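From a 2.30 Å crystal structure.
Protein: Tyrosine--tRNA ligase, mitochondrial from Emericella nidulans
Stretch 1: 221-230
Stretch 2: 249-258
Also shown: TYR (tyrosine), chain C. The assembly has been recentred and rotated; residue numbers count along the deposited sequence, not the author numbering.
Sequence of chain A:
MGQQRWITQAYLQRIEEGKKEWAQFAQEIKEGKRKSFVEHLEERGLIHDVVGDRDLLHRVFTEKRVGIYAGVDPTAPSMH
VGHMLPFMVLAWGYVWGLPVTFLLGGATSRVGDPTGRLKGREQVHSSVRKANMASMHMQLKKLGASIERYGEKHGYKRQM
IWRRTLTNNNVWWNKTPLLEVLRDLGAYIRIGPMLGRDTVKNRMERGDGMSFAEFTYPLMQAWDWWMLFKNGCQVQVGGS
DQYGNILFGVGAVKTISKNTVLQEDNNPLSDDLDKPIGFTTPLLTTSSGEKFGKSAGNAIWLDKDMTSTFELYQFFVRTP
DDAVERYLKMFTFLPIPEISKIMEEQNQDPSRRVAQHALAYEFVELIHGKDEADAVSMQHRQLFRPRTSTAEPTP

Stretch 1, residues 221-230: QAWDWWMLFK
Stretch 2 249-258: GVGAVKTISK

This is a largely apolar helix-on-helix contact, with no hydrogen bond across it, in which small residues bring the backbones close near Ala222 and Gly249, and aromatic rings of the first helix pack on aliphatic side chains of the second along the contact. Residues 221-229 and 249-258 are helical, with phi/psi mostly near -60/-43 and i to i+4 hydrogen bonds such as Trp226 N to Ala222 O, 3.0 Å, and Val253 N to Gly249 O, 2.8 Å. The axes approach to 8.7 Å and cross at -54°, their N-to-C directions 54° apart. Register is set by two pairs: Ala222 CA lies 4.4 Å from Gly249 CA, and Trp226 CA 5.6 Å from Val253 CA.

The close approach depends on small residues. Ala222 CB sits 4.1 Å from Gly249 CA and 3.4 Å from Ala252 CB. A CB on Gly249 would fall 2.9 Å from Trp225 CE3, so the bare backbone makes room for that indole. Trp225 (chi1 t, chi2 -9°) also brings CH2 within 3.7 Å of Val250 CG2.

Val253 (chi1 t) is the knob, seated among Ala222, Trp225, Trp226 and Phe229. Its CG2 reaches Trp225 CB at 3.9 Å, while CG1 lies over the Phe229 ring (chi1 t, chi2 95°), 3.9 Å from the centroid, a CH-pi contact.

One turn on, Ile256 (chi1 m, chi2 t) points toward the first helix. Its CG2 stands 3.3 Å from the centroid of the five-membered ring of Trp226 (chi1 t, chi2 -120°), only 13° off the normal, and CD1 reaches Trp223 CE3 (chi1 t, chi2 -98°) at 3.7 Å.

The contacts are van der Waals and CH-pi. Gln221 and Asp224, which do not touch the second helix, bind the ligand instead: Gln221 OE1 accepts from the bound tyrosine N at 2.9 Å, and Asp224 OD1 accepts from its OH at 2.9 Å.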

# COMPACT_ATOMS: atom_id res chain seq x y z
N GLN A 221 10.16 -4.28 -1.94
CA GLN A 221 11.48 -4.72 -2.39
C GLN A 221 11.44 -5.07 -3.88
O GLN A 221 12.38 -4.78 -4.62
CB GLN A 221 11.96 -5.92 -1.58
CG GLN A 221 13.39 -6.34 -1.92
CD GLN A 221 14.12 -7.03 -0.78
OE1 GLN A 221 13.75 -6.89 0.39
NE2 GLN A 221 15.17 -7.77 -1.11
N ALA A 222 10.35 -5.69 -4.30
CA ALA A 222 10.17 -6.05 -5.71
C ALA A 222 10.11 -4.79 -6.56
O ALA A 222 10.71 -4.73 -7.64
CB ALA A 222 8.92 -6.88 -5.89
N TRP A 223 9.38 -3.79 -6.08
CA TRP A 223 9.25 -2.54 -6.80
C TRP A 223 10.60 -1.82 -6.88
O TRP A 223 10.93 -1.25 -7.92
CB TRP A 223 8.19 -1.64 -6.14
CG TRP A 223 7.76 -0.49 -6.99
CD1 TRP A 223 8.20 0.80 -6.92
CD2 TRP A 223 6.80 -0.53 -8.06
NE1 TRP A 223 7.58 1.56 -7.88
CE2 TRP A 223 6.71 0.77 -8.59
CE3 TRP A 223 6.01 -1.54 -8.61
CZ2 TRP A 223 5.86 1.09 -9.64
CZ3 TRP A 223 5.17 -1.22 -9.66
CH2 TRP A 223 5.10 0.08 -10.17
N ASP A 224 11.36 -1.85 -5.79
CA ASP A 224 12.72 -1.31 -5.79
C ASP A 224 13.52 -1.88 -6.95
O ASP A 224 14.14 -1.15 -7.72
CB ASP A 224 13.45 -1.63 -4.48
CG ASP A 224 13.00 -0.76 -3.33
OD1 ASP A 224 13.38 -1.08 -2.18
OD2 ASP A 224 12.29 0.24 -3.55
N TRP A 225 13.50 -3.21 -7.07
CA TRP A 225 14.22 -3.90 -8.12
C TRP A 225 13.74 -3.43 -9.49
O TRP A 225 14.54 -3.12 -10.37
CB TRP A 225 14.05 -5.41 -7.99
CG TRP A 225 15.03 -6.22 -8.78
CD1 TRP A 225 15.91 -5.75 -9.72
CD2 TRP A 225 15.24 -7.63 -8.71
NE1 TRP A 225 16.65 -6.79 -10.23
CE2 TRP A 225 16.26 -7.96 -9.63
CE3 TRP A 225 14.66 -8.66 -7.95
CZ2 TRP A 225 16.72 -9.26 -9.81
CZ3 TRP A 225 15.12 -9.95 -8.13
CH2 TRP A 225 16.13 -10.24 -9.06
N TRP A 226 12.42 -3.38 -9.65
CA TRP A 226 11.82 -2.93 -10.90
C TRP A 226 12.34 -1.55 -11.29
O TRP A 226 12.69 -1.31 -12.45
CB TRP A 226 10.29 -2.90 -10.79
CG TRP A 226 9.63 -2.13 -11.88
CD1 TRP A 226 8.83 -1.03 -11.74
CD2 TRP A 226 9.71 -2.38 -13.29
NE1 TRP A 226 8.40 -0.59 -12.96
CE2 TRP A 226 8.93 -1.40 -13.94
CE3 TRP A 226 10.36 -3.34 -14.07
CZ2 TRP A 226 8.79 -1.35 -15.32
CZ3 TRP A 226 10.22 -3.29 -15.44
CH2 TRP A 226 9.44 -2.30 -16.05
N MET A 227 12.42 -0.64 -10.32
CA MET A 227 12.92 0.71 -10.56
C MET A 227 14.36 0.69 -11.06
O MET A 227 14.74 1.51 -11.90
CB MET A 227 12.81 1.55 -9.29
CG MET A 227 11.38 1.89 -8.87
SD MET A 227 10.48 2.89 -10.07
CE MET A 227 11.47 4.38 -10.11
N LEU A 228 15.17 -0.23 -10.54
CA LEU A 228 16.56 -0.36 -10.97
C LEU A 228 16.67 -1.18 -12.24
O LEU A 228 17.53 -0.94 -13.09
CB LEU A 228 17.40 -0.99 -9.86
CG LEU A 228 17.46 -0.21 -8.54
CD1 LEU A 228 18.31 -0.96 -7.52
CD2 LEU A 228 17.98 1.20 -8.73
N PHE A 229 15.80 -2.18 -12.36
CA PHE A 229 15.78 -3.07 -13.52
C PHE A 229 15.56 -2.31 -14.82
O PHE A 229 16.16 -2.64 -15.85
CB PHE A 229 14.68 -4.13 -13.33
CG PHE A 229 14.61 -5.13 -14.45
CD1 PHE A 229 15.26 -6.35 -14.34
CD2 PHE A 229 13.89 -4.87 -15.60
CE1 PHE A 229 15.19 -7.28 -15.36
CE2 PHE A 229 13.81 -5.79 -16.62
CZ PHE A 229 14.47 -7.00 -16.50
N LYS A 230 14.71 -1.28 -14.78
CA LYS A 230 14.43 -0.46 -15.95
C LYS A 230 15.69 0.19 -16.50
O LYS A 230 15.76 0.51 -17.69
CB LYS A 230 13.42 0.63 -15.60
CG LYS A 230 12.03 0.13 -15.24
CD LYS A 230 11.29 1.16 -14.40
CE LYS A 230 11.10 2.46 -15.15
N GLY A 249 10.84 -11.35 -5.79
CA GLY A 249 11.23 -10.24 -6.65
C GLY A 249 11.38 -10.64 -8.11
O GLY A 249 10.97 -9.90 -9.00
N VAL A 250 11.98 -11.80 -8.35
CA VAL A 250 12.17 -12.28 -9.72
C VAL A 250 10.82 -12.38 -10.43
O VAL A 250 10.65 -11.88 -11.53
CB VAL A 250 12.89 -13.65 -9.75
CG1 VAL A 250 12.85 -14.26 -11.15
CG2 VAL A 250 14.32 -13.51 -9.27
N GLY A 251 9.87 -13.04 -9.77
CA GLY A 251 8.53 -13.18 -10.32
C GLY A 251 7.84 -11.84 -10.50
O GLY A 251 7.24 -11.58 -11.54
N ALA A 252 7.94 -11.00 -9.48
CA ALA A 252 7.28 -9.70 -9.48
C ALA A 252 7.80 -8.80 -10.61
O ALA A 252 7.02 -8.10 -11.25
CB ALA A 252 7.48 -9.02 -8.14
N VAL A 253 9.10 -8.83 -10.84
CA VAL A 253 9.70 -7.98 -11.87
C VAL A 253 9.27 -8.43 -13.27
O VAL A 253 8.97 -7.59 -14.12
CB VAL A 253 11.24 -7.97 -11.76
CG1 VAL A 253 11.88 -7.32 -12.99
CG2 VAL A 253 11.67 -7.21 -10.51
N LYS A 254 9.26 -9.74 -13.51
CA LYS A 254 8.76 -10.29 -14.76
C LYS A 254 7.36 -9.77 -15.04
O LYS A 254 7.05 -9.28 -16.13
CB LYS A 254 8.73 -11.82 -14.73
CG LYS A 254 10.08 -12.50 -14.65
CD LYS A 254 9.91 -13.90 -14.09
CE LYS A 254 11.20 -14.69 -14.12
NZ LYS A 254 11.45 -15.25 -15.47
N THR A 255 6.50 -9.90 -14.03
CA THR A 255 5.10 -9.49 -14.12
C THR A 255 4.96 -8.02 -14.48
O THR A 255 4.21 -7.68 -15.40
CB THR A 255 4.37 -9.77 -12.80
OG1 THR A 255 4.34 -11.18 -12.55
CG2 THR A 255 2.95 -9.24 -12.83
N ILE A 256 5.65 -7.16 -13.74
CA ILE A 256 5.56 -5.72 -13.98
C ILE A 256 5.99 -5.40 -15.40
O ILE A 256 5.29 -4.68 -16.13
CB ILE A 256 6.43 -4.92 -12.98
CG1 ILE A 256 5.90 -5.09 -11.56
CG2 ILE A 256 6.43 -3.43 -13.34
CD1 ILE A 256 6.86 -4.62 -10.48
N SER A 257 7.14 -5.93 -15.81
CA SER A 257 7.67 -5.70 -17.14
C SER A 257 6.70 -6.19 -18.21
O SER A 257 6.58 -5.60 -19.28
CB SER A 257 9.02 -6.39 -17.30
OG SER A 257 9.56 -6.17 -18.59
N LYS A 258 6.00 -7.28 -17.90
CA LYS A 258 5.10 -7.92 -18.85
C LYS A 258 3.75 -7.21 -18.96
O LYS A 258 3.11 -7.26 -20.01
CB LYS A 258 4.89 -9.38 -18.45
CG LYS A 258 4.08 -10.20 -19.44
CD LYS A 258 3.88 -11.63 -18.96
N TYR C . 15.29 -6.22 2.76
CA TYR C . 16.78 -6.20 2.84
C TYR C . 17.24 -6.46 4.27
O TYR C . 18.34 -6.97 4.51
CB TYR C . 17.33 -4.86 2.35
CG TYR C . 16.77 -4.44 1.01
CD1 TYR C . 17.06 -5.16 -0.14
CD2 TYR C . 15.95 -3.32 0.90
CE1 TYR C . 16.56 -4.78 -1.36
CE2 TYR C . 15.44 -2.94 -0.32
CZ TYR C . 15.75 -3.67 -1.45
OH TYR C . 15.24 -3.29 -2.67
OXT TYR C . 16.53 -6.16 5.23